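Local coordinates for protein ML032222a iGluR (Mnemiopsis leidyi, PDB 4YKI) that binds glycine through the bilobed ligand-binding domain of an ionotropic glutamate receptor subunit and thereby probably helps to gate an ion channel, at residues 47-52 and 229-234; 166-169 and 173-176; 148-151 and 157-160. All coordinates share one frame; numbering follows the deposited sequence.

Contact 1. Residues 47-52 and 229-234; sequences EDLGFT and DSHLLK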
loop_
_atom_site.group_PDB
_atom_site.type_symbol
_atom_site.label_atom_id
_atom_site.label_comp_id
_atom_site.label_asym_id
_atom_site.label_seq_id
_atom_site.Cartn_x
_atom_site.Cartn_y
_atom_site.Cartn_z
ATOM N N GLU B 47 -9.674 21.378 -4.033
ATOM C CA GLU B 47 -11.018 21.816 -3.681
ATOM C C GLU B 47 -11.324 21.581 -2.215
ATOM O O GLU B 47 -11.939 22.424 -1.567
ATOM C CB GLU B 47 -12.028 21.094 -4.549
ATOM C CG GLU B 47 -11.961 21.581 -5.958
ATOM C CD GLU B 47 -12.799 20.778 -6.907
ATOM O OE1 GLU B 47 -13.374 19.743 -6.493
ATOM O OE2 GLU B 47 -12.863 21.193 -8.083
ATOM N N ASP B 48 -10.871 20.451 -1.683
ATOM C CA ASP B 48 -11.183 20.086 -0.318
ATOM C C ASP B 48 -10.272 20.785 0.698
ATOM O O ASP B 48 -10.699 21.057 1.817
ATOM C CB ASP B 48 -11.108 18.564 -0.162
ATOM C CG ASP B 48 -12.204 17.828 -0.948
ATOM O OD1 ASP B 48 -13.167 18.469 -1.429
ATOM O OD2 ASP B 48 -12.104 16.594 -1.092
ATOM N N LEU B 49 -9.024 21.071 0.325
ATOM C CA LEU B 49 -8.047 21.623 1.269
ATOM C C LEU B 49 -7.785 23.115 1.091
ATOM O O LEU B 49 -7.143 23.738 1.937
ATOM C CB LEU B 49 -6.738 20.849 1.178
ATOM C CG LEU B 49 -6.825 19.419 1.718
ATOM C CD1 LEU B 49 -5.630 18.573 1.338
ATOM C CD2 LEU B 49 -6.958 19.439 3.249
ATOM N N GLY B 50 -8.268 23.683 -0.011
ATOM C CA GLY B 50 -8.285 25.124 -0.186
ATOM C C GLY B 50 -7.012 25.754 -0.704
ATOM O O GLY B 50 -6.813 26.952 -0.499
ATOM N N PHE B 51 -6.162 24.986 -1.379
ATOM C CA PHE B 51 -4.945 25.541 -1.965
ATOM C C PHE B 51 -5.102 25.769 -3.459
ATOM O O PHE B 51 -5.948 25.154 -4.094
ATOM C CB PHE B 51 -3.704 24.660 -1.686
ATOM C CG PHE B 51 -3.775 23.237 -2.242
ATOM C CD1 PHE B 51 -3.393 22.955 -3.554
ATOM C CD2 PHE B 51 -4.181 22.169 -1.443
ATOM C CE1 PHE B 51 -3.431 21.664 -4.038
ATOM C CE2 PHE B 51 -4.221 20.867 -1.946
ATOM C CZ PHE B 51 -3.844 20.621 -3.232
ATOM N N THR B 52 -4.293 26.673 -3.996
ATOM C CA THR B 52 -4.084 26.760 -5.437
ATOM C C THR B 52 -2.776 26.054 -5.762
ATOM O O THR B 52 -1.999 25.734 -4.870
ATOM C CB THR B 52 -4.034 28.208 -5.928
ATOM O OG1 THR B 52 -2.960 28.893 -5.281
ATOM C CG2 THR B 52 -5.325 28.925 -5.637
ATOM N N ASP B 229 -1.916 12.996 3.809
ATOM C CA ASP B 229 -2.088 11.584 4.173
ATOM C C ASP B 229 -3.548 11.260 4.483
ATOM O O ASP B 229 -4.095 10.274 4.002
ATOM C CB ASP B 229 -1.205 11.234 5.378
ATOM C CG ASP B 229 0.273 11.132 5.036
ATOM O OD1 ASP B 229 0.641 11.163 3.843
ATOM O OD2 ASP B 229 1.039 10.972 6.000
ATOM N N SER B 230 -4.165 12.098 5.304
ATOM C CA SER B 230 -5.547 11.876 5.700
ATOM C C SER B 230 -6.464 11.840 4.477
ATOM O O SER B 230 -7.298 10.948 4.314
ATOM C CB SER B 230 -6.011 12.969 6.671
ATOM O OG SER B 230 -5.442 12.796 7.958
ATOM N N HIS B 231 -6.300 12.826 3.608
ATOM C CA HIS B 231 -7.169 12.965 2.459
ATOM C C HIS B 231 -6.929 11.850 1.441
ATOM O O HIS B 231 -7.880 11.347 0.856
ATOM C CB HIS B 231 -7.051 14.371 1.871
ATOM C CG HIS B 231 -7.832 15.385 2.645
ATOM N ND1 HIS B 231 -8.914 16.073 2.131
ATOM C CD2 HIS B 231 -7.645 15.872 3.892
ATOM C CE1 HIS B 231 -9.355 16.936 3.030
ATOM N NE2 HIS B 231 -8.614 16.817 4.114
ATOM N N LEU B 232 -5.684 11.409 1.254
ATOM C CA LEU B 232 -5.436 10.266 0.379
ATOM C C LEU B 232 -6.020 8.962 0.934
ATOM O O LEU B 232 -6.565 8.153 0.185
ATOM C CB LEU B 232 -3.936 10.111 0.079
ATOM C CG LEU B 232 -3.333 11.191 -0.812
ATOM C CD1 LEU B 232 -1.852 10.955 -0.932
ATOM C CD2 LEU B 232 -3.977 11.171 -2.179
ATOM N N LEU B 233 -5.928 8.754 2.243
ATOM C CA LEU B 233 -6.579 7.593 2.863
ATOM C C LEU B 233 -8.094 7.623 2.624
ATOM O O LEU B 233 -8.696 6.621 2.267
ATOM C CB LEU B 233 -6.232 7.531 4.338
ATOM C CG LEU B 233 -6.886 6.410 5.155
ATOM C CD1 LEU B 233 -6.806 5.038 4.523
ATOM C CD2 LEU B 233 -6.268 6.415 6.544
ATOM N N LYS B 234 -8.708 8.788 2.783
ATOM C CA LYS B 234 -10.137 8.910 2.534
ATOM C C LYS B 234 -10.479 8.593 1.073
ATOM O O LYS B 234 -11.419 7.865 0.802
ATOM C CB LYS B 234 -10.637 10.304 2.926
ATOM C CG LYS B 234 -12.153 10.417 3.070
ATOM C CD LYS B 234 -12.678 9.515 4.185
ATOM C CE LYS B 234 -14.120 9.809 4.574
ATOM N NZ LYS B 234 -14.697 8.733 5.419
HETATM O O HOH W 1 -9.708 15.542 -0.252
#
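Across this contact the helix segment 229-234 reaches the end of helix 37-49 through a single side chain, His-231, whose imidazole meets Leu-49 and Asp-48. Before it in sequence, Asp-229 makes a salt bridge to Lys-225 and accepts a hydrogen bond from Phe-106 N. His-231 then projects toward the other helix, chi1 (-79°) setting CG anti to the carbonyl carbon and extending the ring to Leu-49. Over one face of its ring lies Leu-49 CD2, 3.6 Å from the ring centroid and 27° off the normal, a CH-pi contact displaced toward the rim: the methyl carbon is 3.2 Å from His-231 NE2. The edge is used differently. Asp-48 CB packs there, 4.0 Å from His-231 CE1, while a water lying in the ring plane links His-231 ND1 (2.6 Å) to Asp-48 OD2 (2.7 Å), to which it donates. Water thus bridges a carboxylate and an imidazole that do not touch directly. Farther along, Leu-233 and Lys-234 pack on Asn-95 and Ser-96 of the second subunit. After Leu-49, Gly-50 leaves the helix with positive phi, and the chain enters strand 52-56. The arrangement is helix-to-helix packing within one lobe of the periplasmic-binding-protein-like fold.

Contact 2. Residues 166-169 and 173-176; sequences VELK and HAIE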
loop_
_atom_site.group_PDB
_atom_site.type_symbol
_atom_site.label_atom_id
_atom_site.label_comp_id
_atom_site.label_asym_id
_atom_site.label_seq_id
_atom_site.Cartn_x
_atom_site.Cartn_y
_atom_site.Cartn_z
ATOM N N VAL B 166 21.099 -1.186 -22.088
ATOM C CA VAL B 166 20.959 0.161 -22.629
ATOM C C VAL B 166 20.342 1.101 -21.550
ATOM O O VAL B 166 19.446 0.709 -20.813
ATOM C CB VAL B 166 20.123 0.141 -23.938
ATOM C CG1 VAL B 166 20.629 -0.931 -24.878
ATOM C CG2 VAL B 166 18.649 -0.067 -23.661
ATOM N N GLU B 167 20.921 2.293 -21.377
ATOM C CA GLU B 167 20.320 3.351 -20.571
ATOM C C GLU B 167 19.344 4.143 -21.439
ATOM O O GLU B 167 19.729 4.937 -22.303
ATOM C CB GLU B 167 21.398 4.281 -20.013
ATOM C CG GLU B 167 20.874 5.418 -19.139
ATOM C CD GLU B 167 21.986 6.363 -18.727
ATOM O OE1 GLU B 167 22.737 6.016 -17.794
ATOM O OE2 GLU B 167 22.123 7.437 -19.352
ATOM N N LEU B 168 18.075 3.914 -21.204
ATOM C CA LEU B 168 17.007 4.529 -21.955
ATOM C C LEU B 168 16.723 5.904 -21.360
ATOM O O LEU B 168 16.855 6.108 -20.148
ATOM C CB LEU B 168 15.811 3.593 -21.860
ATOM C CG LEU B 168 16.056 2.206 -22.467
ATOM C CD1 LEU B 168 15.025 1.232 -21.946
ATOM C CD2 LEU B 168 16.060 2.308 -23.990
ATOM N N LYS B 169 16.333 6.841 -22.189
ATOM C CA LYS B 169 16.181 8.225 -21.754
ATOM C C LYS B 169 14.919 8.480 -20.937
ATOM O O LYS B 169 14.944 9.262 -19.971
ATOM C CB LYS B 169 16.149 9.139 -22.987
ATOM C CG LYS B 169 16.195 10.622 -22.662
ATOM C CD LYS B 169 16.342 11.485 -23.909
ATOM C CE LYS B 169 15.021 11.620 -24.655
ATOM N NZ LYS B 169 15.076 12.666 -25.716
ATOM N N HIS B 173 11.176 6.710 -25.230
ATOM C CA HIS B 173 12.364 6.093 -25.808
ATOM C C HIS B 173 12.374 4.601 -25.520
ATOM O O HIS B 173 12.705 3.779 -26.396
ATOM C CB HIS B 173 13.623 6.759 -25.236
ATOM C CG HIS B 173 14.905 6.243 -25.803
ATOM N ND1 HIS B 173 16.048 6.116 -25.043
ATOM C CD2 HIS B 173 15.234 5.827 -27.050
ATOM C CE1 HIS B 173 17.027 5.644 -25.794
ATOM N NE2 HIS B 173 16.558 5.457 -27.018
ATOM N N ALA B 174 12.015 4.221 -24.298
ATOM C CA ALA B 174 11.996 2.818 -23.923
ATOM C C ALA B 174 10.972 2.049 -24.745
ATOM O O ALA B 174 11.264 0.950 -25.234
ATOM C CB ALA B 174 11.680 2.668 -22.444
ATOM N N ILE B 175 9.769 2.584 -24.880
ATOM C CA ILE B 175 8.714 1.900 -25.631
ATOM C C ILE B 175 9.067 1.811 -27.130
ATOM O O ILE B 175 8.820 0.782 -27.764
ATOM C CB ILE B 175 7.323 2.524 -25.366
ATOM C CG1 ILE B 175 6.933 2.225 -23.917
ATOM C CG2 ILE B 175 6.286 1.994 -26.359
ATOM C CD1 ILE B 175 5.663 2.859 -23.437
ATOM N N GLU B 176 9.661 2.864 -27.679
ATOM C CA GLU B 176 10.121 2.861 -29.068
ATOM C C GLU B 176 11.197 1.801 -29.300
ATOM O O GLU B 176 11.224 1.139 -30.340
ATOM C CB GLU B 176 10.672 4.239 -29.435
ATOM C CG GLU B 176 11.277 4.337 -30.838
ATOM C CD GLU B 176 11.938 5.680 -31.104
ATOM O OE1 GLU B 176 11.992 6.519 -30.176
ATOM O OE2 GLU B 176 12.404 5.896 -32.244
#
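This contact closes the first half, strand 166-168 to helix 171-179, of a beta-alpha-beta crossover that continues into strand 183-188 in the periplasmic-binding-protein-like fold. Strand 166-168, parallel to strand 137-141, runs through a short connection into the helix, and His-173 in the first turn of that helix reaches back to the strand end, contacting Lys-169 and Leu-168. The evidence for a directed bond is good. Lys-169 N donates to His-173 ND1 over 3.0 Å with an N-H...N angle of 171°, and the donor lies only 1° out of the imidazole plane, so ND1 must be the unprotonated nitrogen in this bond. His-173 has CG anti to its backbone N (chi1 -178°), which carries the ring across to the strand end. Leu-168 approaches at about a right angle to the histidine and sets CD2 over one ring face, 4.2 Å from the centroid, in a CH-pi contact offset toward the rim. Replacing His-173 with an alanine would probably leave Lys-169 N without its acceptor and uncover the CD2 branch of Leu-168. Phe-185 and Ile-141 pack against both Leu-168 and Ala-174, placing the apolar side of the connection against the sheet. The two leucine branches divide the work: while CD2 serves the imidazole, Leu-168 CD1 meets Ala-174 CB at 3.7 Å.

Contact 3. Residues 148-151 and 157-160; sequences TLLK and RYSR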
loop_
_atom_site.group_PDB
_atom_site.type_symbol
_atom_site.label_atom_id
_atom_site.label_comp_id
_atom_site.label_asym_id
_atom_site.label_seq_id
_atom_site.Cartn_x
_atom_site.Cartn_y
_atom_site.Cartn_z
ATOM N N THR B 148 16.998 1.969 -9.918
ATOM C CA THR B 148 17.442 2.050 -8.533
ATOM C C THR B 148 17.263 0.717 -7.810
ATOM O O THR B 148 18.172 0.251 -7.107
ATOM C CB THR B 148 16.693 3.169 -7.803
ATOM O OG1 THR B 148 17.165 4.432 -8.283
ATOM C CG2 THR B 148 16.953 3.115 -6.315
ATOM N N LEU B 149 16.107 0.085 -7.982
ATOM C CA LEU B 149 15.895 -1.205 -7.331
ATOM C C LEU B 149 16.861 -2.256 -7.809
ATOM O O LEU B 149 17.369 -3.035 -7.005
ATOM C CB LEU B 149 14.472 -1.713 -7.509
ATOM C CG LEU B 149 13.366 -1.008 -6.739
ATOM C CD1 LEU B 149 12.093 -1.886 -6.791
ATOM C CD2 LEU B 149 13.788 -0.699 -5.306
ATOM N N LEU B 150 17.100 -2.325 -9.107
ATOM C CA LEU B 150 18.015 -3.331 -9.614
ATOM C C LEU B 150 19.455 -3.058 -9.143
ATOM O O LEU B 150 20.188 -3.997 -8.843
ATOM C CB LEU B 150 17.934 -3.445 -11.139
ATOM C CG LEU B 150 16.854 -4.438 -11.623
ATOM C CD1 LEU B 150 15.444 -4.055 -11.227
ATOM C CD2 LEU B 150 16.955 -4.582 -13.128
ATOM N N LYS B 151 19.838 -1.782 -9.059
ATOM C CA LYS B 151 21.199 -1.419 -8.656
ATOM C C LYS B 151 21.467 -1.587 -7.163
ATOM O O LYS B 151 22.625 -1.680 -6.747
ATOM C CB LYS B 151 21.521 0.023 -9.069
ATOM C CG LYS B 151 21.797 0.199 -10.555
ATOM C CD LYS B 151 23.198 -0.295 -10.916
ATOM C CE LYS B 151 24.241 0.762 -10.612
ATOM N NZ LYS B 151 25.624 0.296 -10.916
ATOM N N ARG B 157 23.918 -9.502 -9.582
ATOM C CA ARG B 157 23.614 -9.805 -10.969
ATOM C C ARG B 157 22.560 -8.825 -11.497
ATOM O O ARG B 157 22.524 -8.549 -12.692
ATOM C CB ARG B 157 23.149 -11.242 -11.143
ATOM C CG ARG B 157 24.261 -12.250 -10.884
ATOM C CD ARG B 157 23.753 -13.673 -11.015
ATOM N NE ARG B 157 22.736 -13.963 -10.012
ATOM C CZ ARG B 157 22.030 -15.087 -9.953
ATOM N NH1 ARG B 157 22.235 -16.059 -10.832
ATOM N NH2 ARG B 157 21.121 -15.236 -9.005
ATOM N N TYR B 158 21.718 -8.275 -10.621
ATOM C CA TYR B 158 20.760 -7.267 -11.078
ATOM C C TYR B 158 21.471 -5.946 -11.412
ATOM O O TYR B 158 21.057 -5.228 -12.322
ATOM C CB TYR B 158 19.605 -7.072 -10.073
ATOM C CG TYR B 158 18.646 -8.243 -10.079
ATOM C CD1 TYR B 158 17.643 -8.354 -11.034
ATOM C CD2 TYR B 158 18.785 -9.268 -9.160
ATOM C CE1 TYR B 158 16.789 -9.437 -11.051
ATOM C CE2 TYR B 158 17.941 -10.350 -9.166
ATOM C CZ TYR B 158 16.939 -10.431 -10.118
ATOM O OH TYR B 158 16.091 -11.509 -10.163
ATOM N N SER B 159 22.513 -5.592 -10.668
ATOM C CA SER B 159 23.357 -4.471 -11.065
ATOM C C SER B 159 24.002 -4.714 -12.433
ATOM O O SER B 159 24.141 -3.782 -13.222
ATOM C CB SER B 159 24.449 -4.202 -10.021
ATOM O OG SER B 159 23.956 -3.497 -8.908
ATOM N N ARG B 160 24.426 -5.947 -12.693
ATOM C CA ARG B 160 24.957 -6.282 -14.013
ATOM C C ARG B 160 23.944 -5.980 -15.100
ATOM O O ARG B 160 24.301 -5.467 -16.162
ATOM C CB ARG B 160 25.347 -7.749 -14.125
ATOM C CG ARG B 160 26.601 -8.142 -13.415
ATOM C CD ARG B 160 27.051 -9.544 -13.822
ATOM N NE ARG B 160 27.267 -9.588 -15.259
ATOM C CZ ARG B 160 27.404 -10.680 -16.002
ATOM N NH1 ARG B 160 27.396 -11.895 -15.455
ATOM N NH2 ARG B 160 27.545 -10.543 -17.309
HETATM O O HOH W 2 22.327 -5.224 -7.612
HETATM O O HOH W 3 25.228 -1.100 -8.283
#
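The phenol ring of Tyr-158 is met obliquely by Leu-150, whose CG stands 4.0 Å from Tyr-158 CD1, and the ring of His-153 also meets it, with the two planes at about 30°. Tyr-158 chi1 of -73°, with CG anti to the carbonyl carbon, carries the hydroxyl away from Leu-150 to bond Gln-126 NE2. Nearer the backbone, Tyr-158 CB packs on Leu-150 O at 3.4 Å. The polar half of the contact centres on Ser-159 OG and is built with water. One water donates to Leu-150 O (2.8 Å) and is hydrogen-bonded to Ser-159 OG at 2.7 Å. A second water, 2.8 Å from Ser-159 OG, also receives a weak bond from Lys-151 NZ, whose stronger partner is Asp-163. The bend at chi2 (-77°) brings Lys-151 CD within 3.9 Å of Ser-159 OG, and a further bend at chi3 turns the chain beyond. Although Ser-159 OG is 3.1 Å from Lys-151 O, the angle is too poor for a hydrogen bond. The segments belong to consecutive helices, 145-152 and 157-164, with CA atoms of Lys-151 and Ser-159 only 4.4 Å apart; Val-162 of the second helix packs on both Leu-150 and Lys-151, and Leu-149 faces strand 202-218.

Contacts 2 and 3 lie on the opposite side of the chain's centre from contact 1, as expected for a two-lobed domain. Contact 1 is centred about 35 Å from contact 2 and about 36 Å from contact 3, and its two segments are 177 residues apart at their closest ends; both other contacts fall within that span. Contacts 3 and 2 follow in series, helix 157-164 leading into strand 166-168, with centres about 17 Å apart and nearest atoms about 8 Å apart. Neither touches the bound glycine: the side chains of Leu-150 and Ala-174 each remain about 12 Å from it. Helix 145-152 of contact 3, however, begins with His-145, a residue of the glycine pocket.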